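Local coordinates for protein glycerol kinase, putative (Plasmodium falciparum, PDB 2W40) that probably transfers phosphate from ATP to glycerol, giving sn-glycerol 3-phosphate, as a member of the FGGY kinase family, at residues Lys77-Thr82 with Ile240-Cys245; Thr182-Ala187 with Lys220-Asn225; Val346-Ala351 with Ala364-Tyr369; Arg359-Ala364 with Arg498-Leu503. All coordinates share one frame; numbering follows the deposited sequence.

Contact 1. Residues Lys77-Thr82 with Ile240-Cys245; sequences KCIGIT and IPITGC
I79, I81 and I242 share one rotamer, CG1 anti to the carbonyl carbon (chi1 -61°, -69° and -63°) with the chain extended to CD1, which sets how their branches run on the face of the sheet they share with C245. The CD1 tip of I81 meets I242 CG2 at 3.8 Å, obliquely. The side chains of I79 and I240 cross at about a right angle, I79 CD1 3.7 Å from I240 CG2. The strands are parallel neighbours in the mixed sheet of the N-terminal actin-like ATPase domain. I79 N donates to P241 O in the carbonyl plane (3.0 Å), and I79 O takes T243 N nearly along the C=O axis (2.9 Å). The register slips by one at a beta bulge, T243 the extra residue: I79 pairs with I242 but G80 with G244, and I81 N reaches G244 O at 2.9 Å from above the carbonyl plane. The bulge carries T243 OG1 to 3.3 Å from C78 CB, while that hydroxyl hydrogen-bonds A452 O. Helix 167-176 packs on I81, I242 and C245, and strand 3-11 flanks 77-82 along its other edge. Main-chain bonds thus set the register; I79, I81 and I242 make their face a buried, apolar one.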
loop_
_atom_site.group_PDB
_atom_site.type_symbol
_atom_site.label_atom_id
_atom_site.label_comp_id
_atom_site.label_asym_id
_atom_site.label_seq_id
_atom_site.Cartn_x
_atom_site.Cartn_y
_atom_site.Cartn_z
ATOM N N LYS C 77 -4.604 -48.218 -6.259
ATOM C CA LYS C 77 -5.166 -49.013 -5.174
ATOM C C LYS C 77 -6.403 -48.349 -4.565
ATOM O O LYS C 77 -7.372 -49.004 -4.161
ATOM C CB LYS C 77 -4.132 -49.217 -4.086
ATOM C CG LYS C 77 -2.975 -50.174 -4.517
ATOM C CD LYS C 77 -3.523 -51.497 -4.768
ATOM C CE LYS C 77 -2.433 -52.550 -4.684
ATOM N NZ LYS C 77 -1.856 -52.718 -3.235
ATOM N N CYS C 78 -6.305 -47.025 -4.463
ATOM C CA CYS C 78 -7.351 -46.242 -3.789
ATOM C C CYS C 78 -7.117 -44.770 -4.053
ATOM O O CYS C 78 -6.065 -44.358 -4.547
ATOM C CB CYS C 78 -7.307 -46.498 -2.313
ATOM S SG CYS C 78 -5.741 -46.316 -1.579
ATOM N N ILE C 79 -8.117 -43.965 -3.627
ATOM C CA ILE C 79 -8.114 -42.509 -3.782
ATOM C C ILE C 79 -8.394 -41.904 -2.418
ATOM O O ILE C 79 -9.345 -42.315 -1.762
ATOM C CB ILE C 79 -9.158 -42.027 -4.843
ATOM C CG1 ILE C 79 -8.820 -42.614 -6.195
ATOM C CG2 ILE C 79 -9.302 -40.521 -4.799
ATOM C CD1 ILE C 79 -10.050 -42.492 -7.200
ATOM N N GLY C 80 -7.579 -40.954 -1.980
ATOM C CA GLY C 80 -7.893 -40.090 -0.813
ATOM C C GLY C 80 -8.149 -38.648 -1.304
ATOM O O GLY C 80 -7.560 -38.186 -2.290
ATOM N N ILE C 81 -9.103 -38.006 -0.631
ATOM C CA ILE C 81 -9.554 -36.683 -0.974
ATOM C C ILE C 81 -9.316 -35.750 0.203
ATOM O O ILE C 81 -9.674 -36.059 1.358
ATOM C CB ILE C 81 -11.044 -36.682 -1.349
ATOM C CG1 ILE C 81 -11.161 -37.420 -2.684
ATOM C CG2 ILE C 81 -11.584 -35.243 -1.424
ATOM C CD1 ILE C 81 -12.528 -37.572 -3.265
ATOM N N THR C 82 -8.692 -34.584 -0.072
ATOM C CA THR C 82 -8.612 -33.513 0.895
ATOM C C THR C 82 -8.835 -32.197 0.223
ATOM O O THR C 82 -8.721 -32.100 -1.002
ATOM C CB THR C 82 -7.255 -33.615 1.685
ATOM O OG1 THR C 82 -7.337 -32.782 2.821
ATOM C CG2 THR C 82 -6.042 -33.309 0.822
ATOM N N ILE C 240 -12.339 -47.771 -9.119
ATOM C CA ILE C 240 -11.322 -47.491 -8.128
ATOM C C ILE C 240 -12.046 -46.861 -6.940
ATOM O O ILE C 240 -12.829 -45.925 -7.147
ATOM C CB ILE C 240 -10.276 -46.527 -8.681
ATOM C CG1 ILE C 240 -9.509 -47.146 -9.862
ATOM C CG2 ILE C 240 -9.294 -46.136 -7.645
ATOM C CD1 ILE C 240 -8.851 -48.497 -9.570
ATOM N N PRO C 241 -11.785 -47.351 -5.702
ATOM C CA PRO C 241 -12.535 -46.857 -4.522
ATOM C C PRO C 241 -11.912 -45.583 -3.906
ATOM O O PRO C 241 -10.701 -45.399 -3.925
ATOM C CB PRO C 241 -12.389 -47.993 -3.542
ATOM C CG PRO C 241 -10.999 -48.506 -3.821
ATOM C CD PRO C 241 -10.777 -48.367 -5.279
ATOM N N ILE C 242 -12.779 -44.728 -3.383
ATOM C CA ILE C 242 -12.416 -43.533 -2.670
ATOM C C ILE C 242 -12.533 -43.969 -1.202
ATOM O O ILE C 242 -13.633 -44.328 -0.711
ATOM C CB ILE C 242 -13.389 -42.349 -2.960
ATOM C CG1 ILE C 242 -13.319 -41.978 -4.447
ATOM C CG2 ILE C 242 -13.030 -41.154 -2.056
ATOM C CD1 ILE C 242 -14.490 -41.027 -4.926
ATOM N N THR C 243 -11.394 -43.975 -0.530
ATOM C CA THR C 243 -11.308 -44.618 0.780
ATOM C C THR C 243 -10.789 -43.740 1.917
ATOM O O THR C 243 -10.696 -44.171 3.087
ATOM C CB THR C 243 -10.425 -45.879 0.680
ATOM O OG1 THR C 243 -9.098 -45.499 0.265
ATOM C CG2 THR C 243 -11.002 -46.837 -0.340
ATOM N N GLY C 244 -10.436 -42.491 1.612
ATOM C CA GLY C 244 -10.128 -41.559 2.652
ATOM C C GLY C 244 -10.549 -40.174 2.290
ATOM O O GLY C 244 -10.518 -39.805 1.150
ATOM N N CYS C 245 -11.002 -39.423 3.288
ATOM C CA CYS C 245 -11.441 -38.062 3.123
ATOM C C CYS C 245 -11.299 -37.277 4.359
ATOM O O CYS C 245 -11.712 -37.719 5.415
ATOM C CB CYS C 245 -12.890 -38.100 2.765
ATOM S SG CYS C 245 -13.647 -36.482 2.257
#

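Contact 2. Residues Thr182-Ala187 with Lys220-Asn225; sequences TDVTNA and KSNCSN
D183 is the N-cap of the short helix 184-187, where strand 181-183 runs directly into it beside its parallel partner, strand 218-220, in a two-stranded sheet. K220 N donates to T182 O at 2.9 Å from above the carbonyl plane, and K220 O receives V184 N nearly along its C=O axis at 3.0 Å. The main chain of K220 thus bridges the two residues that flank D183. D183 has CG in the crowded position between its own N and carbonyl carbon (chi1 75°), which turns the carboxylate over the helix start. OD2 carries most of the load: T185 OG1 lies on its syn lone pair in a very short 2.5 Å bond, N186 N comes from above the carboxylate plane at 3.3 Å, and T185 N adds a weak bond. OD1 uses its syn lone pair for N186 ND2, 2.8 Å away and nearly straight (169°). From the loop, N222 reaches in with ND2 3.1 Å from D183 OD2, a weak bond with the amide turned 52° from the carboxylate. The stronger ties of N222 run to K296 N through OD1 and to C245 O through ND2, so it links this corner to strand 241-247. K220 bends at chi2 and chi3, sending NZ back to S224 OG and N225 O across the turn. With so many donors converging on a buried carboxylate at a helix N-terminus, D183 is probably held as the anion, its rotation fixed from several directions.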
loop_
_atom_site.group_PDB
_atom_site.type_symbol
_atom_site.label_atom_id
_atom_site.label_comp_id
_atom_site.label_asym_id
_atom_site.label_seq_id
_atom_site.Cartn_x
_atom_site.Cartn_y
_atom_site.Cartn_z
ATOM N N THR C 182 -19.840 -36.602 3.563
ATOM C CA THR C 182 -18.781 -35.782 4.114
ATOM C C THR C 182 -18.064 -36.603 5.190
ATOM O O THR C 182 -18.351 -37.767 5.396
ATOM C CB THR C 182 -19.276 -34.404 4.706
ATOM O OG1 THR C 182 -18.144 -33.526 4.888
ATOM C CG2 THR C 182 -20.140 -34.572 5.963
ATOM N N ASP C 183 -17.078 -35.971 5.758
ATOM C CA ASP C 183 -16.316 -36.558 6.877
ATOM C C ASP C 183 -16.382 -35.661 8.082
ATOM O O ASP C 183 -16.736 -34.463 7.999
ATOM C CB ASP C 183 -14.890 -36.845 6.486
ATOM C CG ASP C 183 -14.087 -35.590 6.407
ATOM O OD1 ASP C 183 -14.064 -34.966 5.322
ATOM O OD2 ASP C 183 -13.546 -35.151 7.445
ATOM N N VAL C 184 -16.146 -36.243 9.252
ATOM C CA VAL C 184 -16.290 -35.494 10.502
ATOM C C VAL C 184 -15.453 -34.200 10.603
ATOM O O VAL C 184 -15.868 -33.214 11.232
ATOM C CB VAL C 184 -15.892 -36.372 11.715
ATOM C CG1 VAL C 184 -16.863 -37.505 12.027
ATOM C CG2 VAL C 184 -14.489 -36.913 11.561
ATOM N N THR C 185 -14.293 -34.142 9.985
ATOM C CA THR C 185 -13.478 -32.918 9.982
ATOM C C THR C 185 -14.101 -31.769 9.158
ATOM O O THR C 185 -14.260 -30.656 9.690
ATOM C CB THR C 185 -12.005 -33.134 9.617
ATOM O OG1 THR C 185 -11.863 -33.473 8.214
ATOM C CG2 THR C 185 -11.405 -34.220 10.541
ATOM N N ASN C 186 -14.563 -32.084 7.934
ATOM C CA ASN C 186 -15.243 -31.101 7.133
ATOM C C ASN C 186 -16.590 -30.689 7.728
ATOM O O ASN C 186 -16.912 -29.494 7.720
ATOM C CB ASN C 186 -15.422 -31.609 5.706
ATOM C CG ASN C 186 -14.165 -31.326 4.828
ATOM O OD1 ASN C 186 -13.854 -30.164 4.546
ATOM N ND2 ASN C 186 -13.513 -32.362 4.373
ATOM N N ALA C 187 -17.325 -31.655 8.275
ATOM C CA ALA C 187 -18.618 -31.336 8.902
ATOM C C ALA C 187 -18.424 -30.355 10.063
ATOM O O ALA C 187 -19.320 -29.532 10.351
ATOM C CB ALA C 187 -19.401 -32.563 9.353
ATOM N N LYS C 220 -19.206 -39.240 7.686
ATOM C CA LYS C 220 -18.429 -40.469 7.721
ATOM C C LYS C 220 -17.166 -40.283 8.538
ATOM O O LYS C 220 -16.708 -39.196 8.758
ATOM C CB LYS C 220 -17.994 -40.867 6.312
ATOM C CG LYS C 220 -19.179 -41.111 5.324
ATOM C CD LYS C 220 -19.598 -42.448 5.235
ATOM C CE LYS C 220 -18.925 -43.168 4.094
ATOM N NZ LYS C 220 -19.275 -44.627 4.275
ATOM N N SER C 221 -16.565 -41.391 8.921
ATOM C CA SER C 221 -15.209 -41.342 9.514
ATOM C C SER C 221 -14.202 -41.074 8.367
ATOM O O SER C 221 -14.537 -41.083 7.155
ATOM C CB SER C 221 -14.890 -42.670 10.275
ATOM O OG SER C 221 -14.787 -43.728 9.327
ATOM N N ASN C 222 -12.981 -40.745 8.727
ATOM C CA ASN C 222 -11.985 -40.353 7.741
ATOM C C ASN C 222 -11.464 -41.491 6.821
ATOM O O ASN C 222 -11.073 -41.232 5.698
ATOM C CB ASN C 222 -10.773 -39.651 8.398
ATOM C CG ASN C 222 -11.153 -38.330 9.077
ATOM O OD1 ASN C 222 -11.036 -38.146 10.292
ATOM N ND2 ASN C 222 -11.663 -37.427 8.269
ATOM N N CYS C 223 -11.430 -42.723 7.348
ATOM C CA CYS C 223 -11.149 -43.907 6.554
ATOM C C CYS C 223 -12.521 -44.612 6.378
ATOM O O CYS C 223 -13.134 -45.047 7.341
ATOM C CB CYS C 223 -10.248 -44.792 7.370
ATOM S SG CYS C 223 -8.606 -44.176 7.688
ATOM N N SER C 224 -12.994 -44.757 5.157
ATOM C CA SER C 224 -14.357 -45.269 4.934
ATOM C C SER C 224 -14.563 -45.681 3.487
ATOM O O SER C 224 -13.726 -45.451 2.682
ATOM C CB SER C 224 -15.414 -44.235 5.433
ATOM O OG SER C 224 -16.685 -44.877 5.692
ATOM N N ASN C 225 -15.683 -46.301 3.163
ATOM C CA ASN C 225 -16.073 -46.574 1.794
ATOM C C ASN C 225 -16.887 -45.385 1.325
ATOM O O ASN C 225 -18.070 -45.302 1.628
ATOM C CB ASN C 225 -16.904 -47.815 1.736
ATOM C CG ASN C 225 -17.244 -48.228 0.297
ATOM O OD1 ASN C 225 -16.886 -47.524 -0.615
ATOM N ND2 ASN C 225 -17.873 -49.417 0.102
#

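Contact 3. Residues Val346-Ala351 with Ala364-Tyr369; sequences VIFVPA and ARASIY
The ring of F348 has one face laid under I368, whose CG1 stands 3.7 Å from the ring centroid and only 3° off the normal, a CH-pi contact; I368 CD1 runs on over the same face to 3.6 Å from F348 CE1. Both residues belong to a two-stranded antiparallel ladder of the C-terminal domain, 347-349 against 366-371. At the ring's edge, near its plane, A366 CB approaches F348 CE2. The Y369 ring on the opposite face of the ladder is met edge-on by I347 O and by V349 CG2, the latter 4.1 Å from Y369 CE2. I347 with Y369 and V349 with S367 are hydrogen-bonded pairs; F348 with I368, between them, is a non-hydrogen-bonded pair. The ladder's four bonds differ in approach: Y369 N to I347 O (2.8 Å) and V349 N to S367 O lie nearly along their C=O axes, S367 N meets V349 O in the carbonyl plane, and I347 N comes to Y369 O from above the plane of the Y369 carbonyl. F348 holds CG anti to its backbone N (chi1 -161°), which swings the ring across toward I368. Helix 377-403 packs on V346 and F348, helix 482-500 on I347 and V349. A366 and I368 also pair with a strand of the second subunit, so the sheet continues across the dimer interface, where Y369 meets Y369 of that subunit. Beyond the ladder the chain turns at P350, centre of an inverse gamma turn, and A351 CB comes to rest 3.9 Å from A364 CB.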
loop_
_atom_site.group_PDB
_atom_site.type_symbol
_atom_site.label_atom_id
_atom_site.label_comp_id
_atom_site.label_asym_id
_atom_site.label_seq_id
_atom_site.Cartn_x
_atom_site.Cartn_y
_atom_site.Cartn_z
ATOM N N VAL C 346 7.899 0.113 8.151
ATOM C CA VAL C 346 6.594 -0.165 7.516
ATOM C C VAL C 346 5.945 -1.388 8.179
ATOM O O VAL C 346 6.634 -2.411 8.453
ATOM C CB VAL C 346 6.711 -0.384 5.983
ATOM C CG1 VAL C 346 5.359 -0.862 5.317
ATOM C CG2 VAL C 346 7.227 0.979 5.337
ATOM N N ILE C 347 4.630 -1.314 8.414
ATOM C CA ILE C 347 3.867 -2.414 8.906
ATOM C C ILE C 347 2.728 -2.593 7.974
ATOM O O ILE C 347 2.062 -1.621 7.563
ATOM C CB ILE C 347 3.363 -2.209 10.374
ATOM C CG1 ILE C 347 4.542 -1.987 11.294
ATOM C CG2 ILE C 347 2.390 -3.307 10.809
ATOM C CD1 ILE C 347 4.262 -1.471 12.555
ATOM N N PHE C 348 2.436 -3.831 7.722
ATOM C CA PHE C 348 1.319 -4.241 6.810
ATOM C C PHE C 348 0.414 -5.155 7.613
ATOM O O PHE C 348 0.815 -6.275 7.923
ATOM C CB PHE C 348 1.881 -4.965 5.570
ATOM C CG PHE C 348 0.951 -5.052 4.366
ATOM C CD1 PHE C 348 1.487 -5.039 3.114
ATOM C CD2 PHE C 348 -0.395 -5.227 4.463
ATOM C CE1 PHE C 348 0.705 -5.183 2.023
ATOM C CE2 PHE C 348 -1.197 -5.276 3.364
ATOM C CZ PHE C 348 -0.631 -5.291 2.119
ATOM N N VAL C 349 -0.792 -4.681 7.929
ATOM C CA VAL C 349 -1.727 -5.502 8.657
ATOM C C VAL C 349 -2.523 -6.245 7.588
ATOM O O VAL C 349 -3.347 -5.628 6.964
ATOM C CB VAL C 349 -2.638 -4.695 9.622
ATOM C CG1 VAL C 349 -3.666 -5.595 10.298
ATOM C CG2 VAL C 349 -1.824 -3.878 10.608
ATOM N N PRO C 350 -2.197 -7.545 7.316
ATOM C CA PRO C 350 -2.717 -8.258 6.128
ATOM C C PRO C 350 -4.139 -8.802 6.499
ATOM O O PRO C 350 -4.285 -9.900 7.189
ATOM C CB PRO C 350 -1.703 -9.430 5.923
ATOM C CG PRO C 350 -0.610 -9.224 6.956
ATOM C CD PRO C 350 -1.309 -8.422 8.071
ATOM N N ALA C 351 -5.117 -7.973 6.240
ATOM C CA ALA C 351 -6.532 -8.167 6.769
ATOM C C ALA C 351 -7.494 -7.996 5.588
ATOM O O ALA C 351 -8.549 -7.436 5.728
ATOM C CB ALA C 351 -6.899 -7.274 7.946
ATOM N N ALA C 364 -12.038 -5.343 10.082
ATOM C CA ALA C 364 -10.658 -5.030 9.680
ATOM C C ALA C 364 -10.537 -5.091 8.164
ATOM O O ALA C 364 -11.056 -5.988 7.534
ATOM C CB ALA C 364 -9.677 -5.984 10.350
ATOM N N ARG C 365 -9.684 -4.211 7.635
ATOM C CA ARG C 365 -9.297 -4.266 6.221
ATOM C C ARG C 365 -7.791 -4.177 6.150
ATOM O O ARG C 365 -7.118 -3.740 7.123
ATOM C CB ARG C 365 -9.955 -3.100 5.494
ATOM C CG ARG C 365 -11.474 -3.075 5.524
ATOM C CD ARG C 365 -12.026 -4.182 4.778
ATOM N NE ARG C 365 -13.486 -4.050 4.747
ATOM C CZ ARG C 365 -14.329 -4.661 5.567
ATOM N NH1 ARG C 365 -13.887 -5.535 6.411
ATOM N NH2 ARG C 365 -15.645 -4.466 5.457
ATOM N N ALA C 366 -7.206 -4.547 5.025
ATOM C CA ALA C 366 -5.750 -4.554 4.896
ATOM C C ALA C 366 -5.276 -3.115 4.852
ATOM O O ALA C 366 -5.862 -2.244 4.196
ATOM C CB ALA C 366 -5.297 -5.339 3.649
ATOM N N SER C 367 -4.232 -2.834 5.656
ATOM C CA SER C 367 -3.739 -1.476 5.923
ATOM C C SER C 367 -2.213 -1.489 5.884
ATOM O O SER C 367 -1.585 -2.418 6.336
ATOM C CB SER C 367 -4.158 -1.073 7.319
ATOM O OG SER C 367 -5.579 -1.249 7.398
ATOM N N ILE C 368 -1.611 -0.453 5.304
ATOM C CA ILE C 368 -0.139 -0.262 5.253
ATOM C C ILE C 368 0.218 1.036 5.923
ATOM O O ILE C 368 -0.432 2.065 5.651
ATOM C CB ILE C 368 0.422 -0.263 3.793
ATOM C CG1 ILE C 368 0.001 -1.492 3.032
ATOM C CG2 ILE C 368 1.975 -0.240 3.802
ATOM C CD1 ILE C 368 0.368 -1.588 1.574
ATOM N N TYR C 369 1.180 0.984 6.853
ATOM C CA TYR C 369 1.614 2.138 7.599
ATOM C C TYR C 369 3.100 2.374 7.464
ATOM O O TYR C 369 3.867 1.452 7.218
ATOM C CB TYR C 369 1.352 1.917 9.099
ATOM C CG TYR C 369 -0.065 1.627 9.412
ATOM C CD1 TYR C 369 -0.952 2.678 9.607
ATOM C CD2 TYR C 369 -0.568 0.318 9.507
ATOM C CE1 TYR C 369 -2.310 2.449 9.893
ATOM C CE2 TYR C 369 -1.947 0.116 9.872
ATOM C CZ TYR C 369 -2.780 1.170 9.972
ATOM O OH TYR C 369 -4.099 0.962 10.280
#

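Contact 4. Residues Arg359-Ala364 with Arg498-Leu503; sequences RWRSDA and RTLIQL
R359, in the loop between strands 347-349 and 366-371, has a chain extended from CG to NE. Its NH1 stands obliquely 4.0 Å from L500 CD1, while NH2 makes a salt bridge to E394. R361 carries the contact. Its chain folds at chi2 and chi3 (-69° and -63°), bringing the guanidinium over the end of helix 482-500 with one face covered by L500 CD2, which lies over its centre; R361 CB touches the same methyl at 3.8 Å. NH2 donates to L500 O at 3.0 Å, in the carbonyl plane and on a lone pair. A water joins the same two residues a second way, accepting from R361 NH1 (3.0 Å) and donating to L500 O (3.1 Å). D363, in the type I turn R361-A364, forms a side-on, two-pronged salt bridge with the guanidinium: OD1 takes NE at 2.7 Å and OD2 takes NH2 at 2.9 Å, both through syn lone pairs and close to the guanidinium plane. A364 CB lies 3.8 Å from L500 CD2, a methyl it shares with R361. This joins the loop to the last turn of the C-terminal helix, where R498 and I501 meet the second subunit. The carboxylate fixes the guanidinium's rotation and probably offsets its charge, while NH2 directly, and NH1 through the water, reach a helix-end carbonyl, whose partial negative charge would suit a cation.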
loop_
_atom_site.group_PDB
_atom_site.type_symbol
_atom_site.label_atom_id
_atom_site.label_comp_id
_atom_site.label_asym_id
_atom_site.label_seq_id
_atom_site.Cartn_x
_atom_site.Cartn_y
_atom_site.Cartn_z
ATOM N N ARG C 359 -8.394 -12.475 17.135
ATOM C CA ARG C 359 -9.219 -11.245 17.356
ATOM C C ARG C 359 -10.611 -11.278 16.734
ATOM O O ARG C 359 -11.526 -10.603 17.218
ATOM C CB ARG C 359 -8.462 -10.000 16.906
ATOM C CG ARG C 359 -7.052 -9.860 17.530
ATOM C CD ARG C 359 -6.482 -8.513 17.214
ATOM N NE ARG C 359 -5.087 -8.325 17.667
ATOM C CZ ARG C 359 -4.585 -7.258 18.231
ATOM N NH1 ARG C 359 -5.396 -6.255 18.575
ATOM N NH2 ARG C 359 -3.293 -7.184 18.462
ATOM N N TRP C 360 -10.723 -11.986 15.613
ATOM C CA TRP C 360 -12.019 -12.183 14.957
ATOM C C TRP C 360 -12.713 -10.804 14.723
ATOM O O TRP C 360 -13.799 -10.517 15.243
ATOM C CB TRP C 360 -12.912 -13.129 15.742
ATOM C CG TRP C 360 -12.311 -14.526 15.685
ATOM C CD1 TRP C 360 -11.614 -15.191 16.728
ATOM C CD2 TRP C 360 -12.257 -15.428 14.554
ATOM N NE1 TRP C 360 -11.193 -16.409 16.297
ATOM C CE2 TRP C 360 -11.481 -16.553 14.958
ATOM C CE3 TRP C 360 -12.709 -15.370 13.229
ATOM C CZ2 TRP C 360 -11.245 -17.615 14.116
ATOM C CZ3 TRP C 360 -12.457 -16.413 12.397
ATOM C CH2 TRP C 360 -11.730 -17.525 12.839
ATOM N N ARG C 361 -12.087 -10.005 13.866
ATOM C CA ARG C 361 -12.616 -8.690 13.517
ATOM C C ARG C 361 -12.866 -8.663 12.024
ATOM O O ARG C 361 -11.986 -8.386 11.232
ATOM C CB ARG C 361 -11.584 -7.658 13.971
ATOM C CG ARG C 361 -11.562 -7.489 15.430
ATOM C CD ARG C 361 -12.847 -6.808 16.020
ATOM N NE ARG C 361 -13.009 -5.437 15.505
ATOM C CZ ARG C 361 -12.563 -4.330 16.127
ATOM N NH1 ARG C 361 -11.914 -4.368 17.285
ATOM N NH2 ARG C 361 -12.726 -3.168 15.523
ATOM N N SER C 362 -14.108 -8.891 11.641
ATOM C CA SER C 362 -14.460 -8.939 10.221
ATOM C C SER C 362 -14.503 -7.505 9.614
ATOM O O SER C 362 -14.605 -7.392 8.424
ATOM C CB SER C 362 -15.939 -9.508 10.054
ATOM O OG SER C 362 -16.891 -8.769 10.826
ATOM N N ASP C 363 -14.550 -6.485 10.486
ATOM C CA ASP C 363 -14.474 -5.047 10.095
ATOM C C ASP C 363 -13.061 -4.561 9.749
ATOM O O ASP C 363 -12.889 -3.514 9.143
ATOM C CB ASP C 363 -15.085 -4.161 11.174
ATOM C CG ASP C 363 -14.456 -4.315 12.519
ATOM O OD1 ASP C 363 -13.985 -5.400 12.943
ATOM O OD2 ASP C 363 -14.570 -3.297 13.260
ATOM N N ALA C 364 -12.038 -5.343 10.082
ATOM C CA ALA C 364 -10.658 -5.030 9.680
ATOM C C ALA C 364 -10.537 -5.091 8.164
ATOM O O ALA C 364 -11.056 -5.988 7.534
ATOM C CB ALA C 364 -9.677 -5.984 10.350
ATOM N N ARG C 498 -4.459 0.945 15.313
ATOM C CA ARG C 498 -4.805 1.988 14.303
ATOM C C ARG C 498 -5.842 1.410 13.350
ATOM O O ARG C 498 -6.788 2.110 12.926
ATOM C CB ARG C 498 -3.622 2.510 13.454
ATOM C CG ARG C 498 -2.634 3.281 14.154
ATOM C CD ARG C 498 -1.603 3.781 13.204
ATOM N NE ARG C 498 -0.461 4.116 14.027
ATOM C CZ ARG C 498 -0.460 5.162 14.874
ATOM N NH1 ARG C 498 -1.375 6.126 14.799
ATOM N NH2 ARG C 498 0.585 5.351 15.677
ATOM N N THR C 499 -5.663 0.170 12.957
ATOM C CA THR C 499 -6.534 -0.475 11.964
ATOM C C THR C 499 -7.978 -0.756 12.520
ATOM O O THR C 499 -8.969 -0.807 11.800
ATOM C CB THR C 499 -5.873 -1.803 11.536
ATOM O OG1 THR C 499 -4.572 -1.492 11.030
ATOM C CG2 THR C 499 -6.751 -2.568 10.472
ATOM N N LEU C 500 -8.059 -0.985 13.813
ATOM C CA LEU C 500 -9.297 -1.473 14.510
ATOM C C LEU C 500 -10.040 -0.369 15.261
ATOM O O LEU C 500 -11.206 -0.576 15.621
ATOM C CB LEU C 500 -8.924 -2.616 15.465
ATOM C CG LEU C 500 -8.409 -3.940 14.859
ATOM C CD1 LEU C 500 -8.169 -4.948 15.962
ATOM C CD2 LEU C 500 -9.370 -4.528 13.834
ATOM N N ILE C 501 -9.379 0.716 15.614
ATOM C CA ILE C 501 -10.006 1.746 16.458
ATOM C C ILE C 501 -11.304 2.265 15.809
ATOM O O ILE C 501 -11.420 2.441 14.592
ATOM C CB ILE C 501 -8.985 2.877 16.882
ATOM C CG1 ILE C 501 -9.548 3.751 18.008
ATOM C CG2 ILE C 501 -8.619 3.648 15.697
ATOM C CD1 ILE C 501 -8.507 4.575 18.696
ATOM N N GLN C 502 -12.319 2.405 16.650
ATOM C CA GLN C 502 -13.627 2.869 16.239
ATOM C C GLN C 502 -13.669 4.382 16.379
ATOM O O GLN C 502 -13.379 4.930 17.455
ATOM C CB GLN C 502 -14.724 2.176 17.097
ATOM C CG GLN C 502 -14.918 0.703 16.807
ATOM C CD GLN C 502 -15.077 0.459 15.347
ATOM O OE1 GLN C 502 -14.077 0.216 14.613
ATOM N NE2 GLN C 502 -16.317 0.591 14.864
ATOM N N LEU C 503 -13.924 5.050 15.239
ATOM C CA LEU C 503 -13.907 6.536 15.119
ATOM C C LEU C 503 -15.270 7.030 14.563
ATOM O O LEU C 503 -15.882 6.355 13.679
ATOM C CB LEU C 503 -12.783 6.942 14.125
ATOM C CG LEU C 503 -11.391 6.528 14.552
ATOM C CD1 LEU C 503 -10.492 6.827 13.383
ATOM C CD2 LEU C 503 -10.968 7.202 15.842
HETATM O O HOH W 1 -11.009 -1.804 18.487
#

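In the fold
The contacts form two pairs, one in each half of the kinase. Contact 2 is nested within the chain loop closed by contact 1, their centres 11 Å apart: C245 O accepts N222 ND2 at 2.9 Å, and T243 O probably accepts S224 N, so the capped helix corner is stitched to strand 241-247. Contacts 3 and 4, with centres also 11 Å apart, share A364, and Y369 OH lies 2.6 Å from T499 OG1, a probable hydrogen bond; both touch the second subunit. About 41 Å separates the centres of contacts 1 and 3. The F348 side chain lies about 12 Å from G315, which binds ADP in another structure of this protein; no nucleotide is bound here.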